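Local coordinates for protein aromatic amino acid beta-eliminating lyase/threonine aldolase (Exiguobacterium sibiricum, PDB 3LWS) that is a pyridoxal-phosphate-dependent enzyme of the beta-eliminating lyase family, in the aminotransferase-like clan, at residues 292-297 with 318-323; 123-128 with 137-142. All coordinates share one frame; numbering follows the deposited sequence.

Interaction 1: residues 292-297 with 318-323; sequences LHFDGQ and GYLVDK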
loop_
_atom_site.group_PDB
_atom_site.type_symbol
_atom_site.label_atom_id
_atom_site.label_comp_id
_atom_site.label_asym_id
_atom_site.label_seq_id
_atom_site.Cartn_x
_atom_site.Cartn_y
_atom_site.Cartn_z
ATOM N N LEU A 292 14.468 -24.264 -13.392
ATOM C CA LEU A 292 15.587 -25.181 -13.352
ATOM C C LEU A 292 15.131 -26.406 -12.560
ATOM O O LEU A 292 14.936 -26.309 -11.350
ATOM C CB LEU A 292 16.772 -24.511 -12.661
ATOM C CG LEU A 292 18.043 -25.341 -12.494
ATOM C CD1 LEU A 292 18.582 -25.758 -13.864
ATOM C CD2 LEU A 292 19.070 -24.525 -11.708
ATOM N N HIS A 293 14.991 -27.518 -13.269
ATOM C CA HIS A 293 14.584 -28.842 -12.782
ATOM C C HIS A 293 15.763 -29.826 -12.594
ATOM O O HIS A 293 16.570 -30.017 -13.525
ATOM C CB HIS A 293 13.733 -29.478 -13.874
ATOM C CG HIS A 293 12.411 -28.821 -14.083
ATOM N ND1 HIS A 293 11.270 -29.534 -14.363
ATOM C CD2 HIS A 293 12.043 -27.523 -14.054
ATOM C CE1 HIS A 293 10.256 -28.698 -14.501
ATOM N NE2 HIS A 293 10.698 -27.474 -14.299
ATOM N N PHE A 294 15.813 -30.477 -11.432
ATOM C CA PHE A 294 16.763 -31.509 -11.089
ATOM C C PHE A 294 15.994 -32.823 -10.863
ATOM O O PHE A 294 15.036 -32.855 -10.079
ATOM C CB PHE A 294 17.496 -31.164 -9.776
ATOM C CG PHE A 294 18.221 -29.844 -9.796
ATOM C CD1 PHE A 294 17.579 -28.660 -9.442
ATOM C CD2 PHE A 294 19.550 -29.782 -10.165
ATOM C CE1 PHE A 294 18.257 -27.443 -9.475
ATOM C CE2 PHE A 294 20.223 -28.572 -10.185
ATOM C CZ PHE A 294 19.585 -27.413 -9.845
ATOM N N ASP A 295 16.435 -33.900 -11.498
ATOM C CA ASP A 295 15.905 -35.227 -11.207
ATOM C C ASP A 295 16.280 -35.544 -9.748
ATOM O O ASP A 295 17.380 -35.229 -9.295
ATOM C CB ASP A 295 16.454 -36.291 -12.180
ATOM C CG ASP A 295 15.743 -36.281 -13.582
ATOM O OD1 ASP A 295 14.685 -35.634 -13.782
ATOM O OD2 ASP A 295 16.245 -36.972 -14.497
ATOM N N GLY A 296 15.336 -36.110 -9.020
ATOM C CA GLY A 296 15.522 -36.392 -7.609
ATOM C C GLY A 296 14.822 -35.311 -6.787
ATOM O O GLY A 296 14.417 -34.300 -7.304
ATOM N N GLN A 297 14.720 -35.525 -5.488
ATOM C CA GLN A 297 13.968 -34.633 -4.609
ATOM C C GLN A 297 14.963 -33.793 -3.810
ATOM O O GLN A 297 16.194 -34.084 -3.804
ATOM C CB GLN A 297 13.060 -35.467 -3.686
ATOM C CG GLN A 297 12.098 -36.524 -4.351
ATOM C CD GLN A 297 10.909 -35.958 -5.168
ATOM O OE1 GLN A 297 10.261 -36.693 -5.921
ATOM N NE2 GLN A 297 10.653 -34.669 -5.057
ATOM N N GLY A 318 18.704 -20.869 -4.664
ATOM C CA GLY A 318 18.376 -20.405 -3.316
ATOM C C GLY A 318 17.326 -21.191 -2.554
ATOM O O GLY A 318 17.220 -21.050 -1.339
ATOM N N TYR A 319 16.572 -22.025 -3.262
ATOM C CA TYR A 319 15.517 -22.833 -2.667
ATOM C C TYR A 319 15.116 -23.879 -3.716
ATOM O O TYR A 319 15.264 -23.624 -4.899
ATOM C CB TYR A 319 14.321 -21.940 -2.331
ATOM C CG TYR A 319 13.624 -21.474 -3.580
ATOM C CD1 TYR A 319 14.034 -20.330 -4.249
ATOM C CD2 TYR A 319 12.572 -22.235 -4.146
ATOM C CE1 TYR A 319 13.379 -19.911 -5.445
ATOM C CE2 TYR A 319 11.935 -21.843 -5.331
ATOM C CZ TYR A 319 12.350 -20.676 -5.977
ATOM O OH TYR A 319 11.728 -20.299 -7.163
ATOM N N LEU A 320 14.581 -25.019 -3.280
ATOM C CA LEU A 320 13.955 -26.018 -4.159
ATOM C C LEU A 320 12.468 -26.258 -3.819
ATOM O O LEU A 320 12.057 -26.061 -2.686
ATOM C CB LEU A 320 14.716 -27.332 -4.065
ATOM C CG LEU A 320 16.149 -27.326 -4.625
ATOM C CD1 LEU A 320 16.932 -28.514 -3.968
ATOM C CD2 LEU A 320 16.148 -27.397 -6.148
ATOM N N VAL A 321 11.676 -26.662 -4.813
ATOM C CA VAL A 321 10.266 -27.016 -4.623
ATOM C C VAL A 321 10.135 -28.421 -5.155
ATOM O O VAL A 321 10.362 -28.624 -6.345
ATOM C CB VAL A 321 9.297 -26.041 -5.363
ATOM C CG1 VAL A 321 7.828 -26.524 -5.258
ATOM C CG2 VAL A 321 9.428 -24.622 -4.799
ATOM N N ASP A 322 9.808 -29.384 -4.275
ATOM C CA ASP A 322 9.687 -30.768 -4.682
ATOM C C ASP A 322 8.451 -30.965 -5.542
ATOM O O ASP A 322 7.390 -30.406 -5.271
ATOM C CB ASP A 322 9.659 -31.748 -3.481
ATOM C CG ASP A 322 11.024 -32.181 -3.050
ATOM O OD1 ASP A 322 11.936 -32.139 -3.901
ATOM O OD2 ASP A 322 11.180 -32.602 -1.881
ATOM N N LYS A 323 8.623 -31.765 -6.587
ATOM C CA LYS A 323 7.549 -32.134 -7.493
ATOM C C LYS A 323 7.633 -33.653 -7.591
ATOM O O LYS A 323 8.233 -34.307 -6.711
ATOM C CB LYS A 323 7.746 -31.486 -8.881
ATOM C CG LYS A 323 7.858 -30.011 -8.864
ATOM C CD LYS A 323 6.517 -29.344 -8.806
ATOM C CE LYS A 323 6.683 -27.880 -9.192
ATOM N NZ LYS A 323 5.402 -27.149 -9.246
#

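Interaction 2: residues 123-128 with 137-142; sequences RLMTLD and ACLLLE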
loop_
_atom_site.group_PDB
_atom_site.type_symbol
_atom_site.label_atom_id
_atom_site.label_comp_id
_atom_site.label_asym_id
_atom_site.label_seq_id
_atom_site.Cartn_x
_atom_site.Cartn_y
_atom_site.Cartn_z
ATOM N N ARG A 123 0.977 -25.978 -19.423
ATOM C CA ARG A 123 1.247 -25.479 -20.771
ATOM C C ARG A 123 0.500 -24.185 -21.038
ATOM O O ARG A 123 -0.347 -23.770 -20.254
ATOM C CB ARG A 123 0.817 -26.529 -21.823
ATOM C CG ARG A 123 -0.670 -26.917 -21.741
ATOM C CD ARG A 123 -1.141 -27.548 -23.011
ATOM N NE ARG A 123 -2.503 -28.075 -22.949
ATOM C CZ ARG A 123 -3.630 -27.368 -23.029
ATOM N NH1 ARG A 123 -3.636 -26.034 -23.141
ATOM N NH2 ARG A 123 -4.784 -28.017 -22.981
ATOM N N LEU A 124 0.799 -23.568 -22.166
ATOM C CA LEU A 124 0.009 -22.407 -22.598
ATOM C C LEU A 124 -1.370 -22.878 -23.051
ATOM O O LEU A 124 -1.540 -23.988 -23.562
ATOM C CB LEU A 124 0.686 -21.648 -23.741
ATOM C CG LEU A 124 2.012 -20.940 -23.498
ATOM C CD1 LEU A 124 2.417 -20.246 -24.793
ATOM C CD2 LEU A 124 1.914 -19.938 -22.332
HETATM N N MSE A 125 -2.365 -22.042 -22.826
HETATM C CA MSE A 125 -3.684 -22.222 -23.437
HETATM C C MSE A 125 -3.517 -22.089 -24.964
HETATM O O MSE A 125 -2.640 -21.377 -25.438
HETATM C CB MSE A 125 -4.648 -21.150 -22.913
HETATM C CG MSE A 125 -4.334 -19.738 -23.450
HETATM SE SE MSE A 125 -5.573 -18.378 -22.816
HETATM C CE MSE A 125 -4.783 -18.207 -21.062
ATOM N N THR A 126 -4.348 -22.777 -25.720
ATOM C CA THR A 126 -4.249 -22.777 -27.172
ATOM C C THR A 126 -5.254 -21.774 -27.731
ATOM O O THR A 126 -6.198 -21.411 -27.047
ATOM C CB THR A 126 -4.551 -24.169 -27.729
ATOM O OG1 THR A 126 -5.934 -24.478 -27.498
ATOM C CG2 THR A 126 -3.676 -25.221 -27.094
ATOM N N LEU A 127 -5.042 -21.318 -28.960
ATOM C CA LEU A 127 -6.004 -20.441 -29.626
ATOM C C LEU A 127 -7.381 -21.103 -29.768
ATOM O O LEU A 127 -8.407 -20.431 -29.581
ATOM C CB LEU A 127 -5.484 -20.002 -30.992
ATOM C CG LEU A 127 -6.376 -19.115 -31.859
ATOM C CD1 LEU A 127 -6.812 -17.869 -31.187
ATOM C CD2 LEU A 127 -5.629 -18.747 -33.114
ATOM N N ASP A 128 -7.419 -22.410 -30.054
ATOM C CA ASP A 128 -8.693 -23.133 -30.080
ATOM C C ASP A 128 -9.432 -23.075 -28.754
ATOM O O ASP A 128 -10.669 -22.938 -28.739
ATOM C CB ASP A 128 -8.518 -24.591 -30.467
ATOM C CG ASP A 128 -8.193 -24.770 -31.943
ATOM O OD1 ASP A 128 -8.540 -23.896 -32.755
ATOM O OD2 ASP A 128 -7.578 -25.793 -32.276
ATOM N N ALA A 137 -16.685 -11.552 -19.596
ATOM C CA ALA A 137 -16.262 -10.136 -19.493
ATOM C C ALA A 137 -14.830 -9.897 -19.970
ATOM O O ALA A 137 -14.563 -8.961 -20.729
ATOM C CB ALA A 137 -16.392 -9.640 -18.046
ATOM N N CYS A 138 -13.899 -10.737 -19.499
ATOM C CA CYS A 138 -12.470 -10.475 -19.691
ATOM C C CYS A 138 -11.628 -11.738 -19.829
ATOM O O CYS A 138 -11.832 -12.669 -19.054
ATOM C CB CYS A 138 -11.950 -9.710 -18.507
ATOM S SG CYS A 138 -10.263 -9.117 -18.740
ATOM N N LEU A 139 -10.750 -11.781 -20.837
ATOM C CA LEU A 139 -9.651 -12.760 -20.901
ATOM C C LEU A 139 -8.384 -12.026 -20.394
ATOM O O LEU A 139 -8.093 -10.917 -20.856
ATOM C CB LEU A 139 -9.435 -13.261 -22.310
ATOM C CG LEU A 139 -8.229 -14.158 -22.632
ATOM C CD1 LEU A 139 -8.276 -15.455 -21.831
ATOM C CD2 LEU A 139 -8.183 -14.448 -24.099
ATOM N N LEU A 140 -7.689 -12.621 -19.419
ATOM C CA LEU A 140 -6.409 -12.153 -18.893
ATOM C C LEU A 140 -5.307 -13.055 -19.472
ATOM O O LEU A 140 -5.384 -14.277 -19.375
ATOM C CB LEU A 140 -6.385 -12.181 -17.329
ATOM C CG LEU A 140 -5.077 -11.802 -16.597
ATOM C CD1 LEU A 140 -5.313 -11.179 -15.221
ATOM C CD2 LEU A 140 -4.055 -12.998 -16.440
ATOM N N LEU A 141 -4.322 -12.443 -20.125
ATOM C CA LEU A 141 -3.109 -13.124 -20.517
ATOM C C LEU A 141 -1.974 -12.588 -19.658
ATOM O O LEU A 141 -1.976 -11.419 -19.309
ATOM C CB LEU A 141 -2.782 -12.864 -21.967
ATOM C CG LEU A 141 -3.780 -13.395 -22.987
ATOM C CD1 LEU A 141 -3.404 -12.890 -24.366
ATOM C CD2 LEU A 141 -3.820 -14.925 -22.913
ATOM N N GLU A 142 -1.020 -13.464 -19.343
ATOM C CA GLU A 142 0.217 -13.145 -18.610
ATOM C C GLU A 142 1.441 -13.439 -19.494
ATOM O O GLU A 142 1.677 -14.585 -19.884
ATOM C CB GLU A 142 0.275 -14.017 -17.351
ATOM C CG GLU A 142 1.411 -13.762 -16.404
ATOM C CD GLU A 142 1.597 -14.896 -15.377
ATOM O OE1 GLU A 142 0.586 -15.352 -14.783
ATOM O OE2 GLU A 142 2.777 -15.284 -15.132
#

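Interaction 1: residues 292-297 with 318-323
Gln297 sets CG anti to its carbonyl carbon (chi1 -53°) and bends at chi2 (-70°), which folds its amide back across the gap to the C-terminal end of 318-323. There NE2 does double duty. It gives a hydrogen bond to Lys323 O at 3.0 Å and a weak one to Asp322 OD1 at 3.1 Å. Lys323 O lies almost in the plane of the Gln297 amide, whereas NE2 is tilted from the carbonyl plane of Lys323. The carboxylate stands nearly square to the amide, the planes 84° apart, and OD1 also accepts from Ala298 N, in the first turn of helix 298-312. Gln297 is the N-cap residue of that helix, and its OE1 takes the backbone N-H of Gly325, so both ends of the amide are held and its flip state is defined.

Strand 289-295 and the edge strand 321-322 belong to one four-stranded antiparallel sheet, that of the smaller C-terminal domain in this fold-type I architecture, but strand 326-332 runs between them; the contact therefore bridges two strands that are not neighbours, where 289-295 gives way to the helix. Deeper in, the Leu320 and Phe294 side chains cross at about a right angle, with Leu320 CD2 placed obliquely to the ring, 3.8 Å from Phe294 CD1 and about equally near CE1. Phe294 is buried, packed also against Ile301 and Phe356, whereas Asp322 and Lys323 lie at the surface.

Interaction 2: residues 123-128 with 137-142
The selenium of Met125, a selenomethionine in this model, rests against two leucines of the strand. SE is 3.9 Å from CD2 of Leu141 and 4.1 Å from CD1 of Leu139. The contact is purely van der Waals: Met125 and Leu139 run past each other in opposite directions, while Leu141 meets the chain at a slant. An extended middle (chi2 179°) carries the selenium across a gap of 9.6 Å between the CA atoms of Met125 and Leu141; the bend at chi3 (78°) leaves CE 3.9 Å from Leu141 CD2 as well.

Behind Met125 the loop is braced by polar contacts. Arg123 NH1 bonds to Leu124 O at 3.0 Å, within the guanidinium plane, and its NH2 forms a salt bridge with Glu129. Glu129 OE1 also accepts from Thr126 N, and the Thr126 side chain caps a backbone N at the start of helix 127-131, consistent with a capping box.

Strand 138-142 is an inner strand of the seven-stranded mixed sheet, between 90-93 and 171-176, in the large domain of a fold-type I pyridoxal-phosphate enzyme. Leu139 packs further on Ile161 and Cys165 of helix 155-167, and helix 71-86 packs against Cys138 and Leu140.

How the interactions relate
The two contacts share no strand or helix: interaction 1 belongs to the four-stranded antiparallel sheet, interaction 2 to the seven-stranded mixed one. Their centres are 28 Å apart, with nearest atoms about 11 Å from each other, and they follow in series along the chain, 123-142 closing before 292 begins. Interaction 2 is a buried contact, apolar across its interface, in which one loop side chain packs on an inner strand. Interaction 1 lies nearer the surface and is mixed, a single apolar pair inside and an amide bonded to a carboxylate and a main-chain carbonyl farther out. Each includes the N-cap residue of a helix, Gln297 or Thr126, but only Gln297 touches the partner segment.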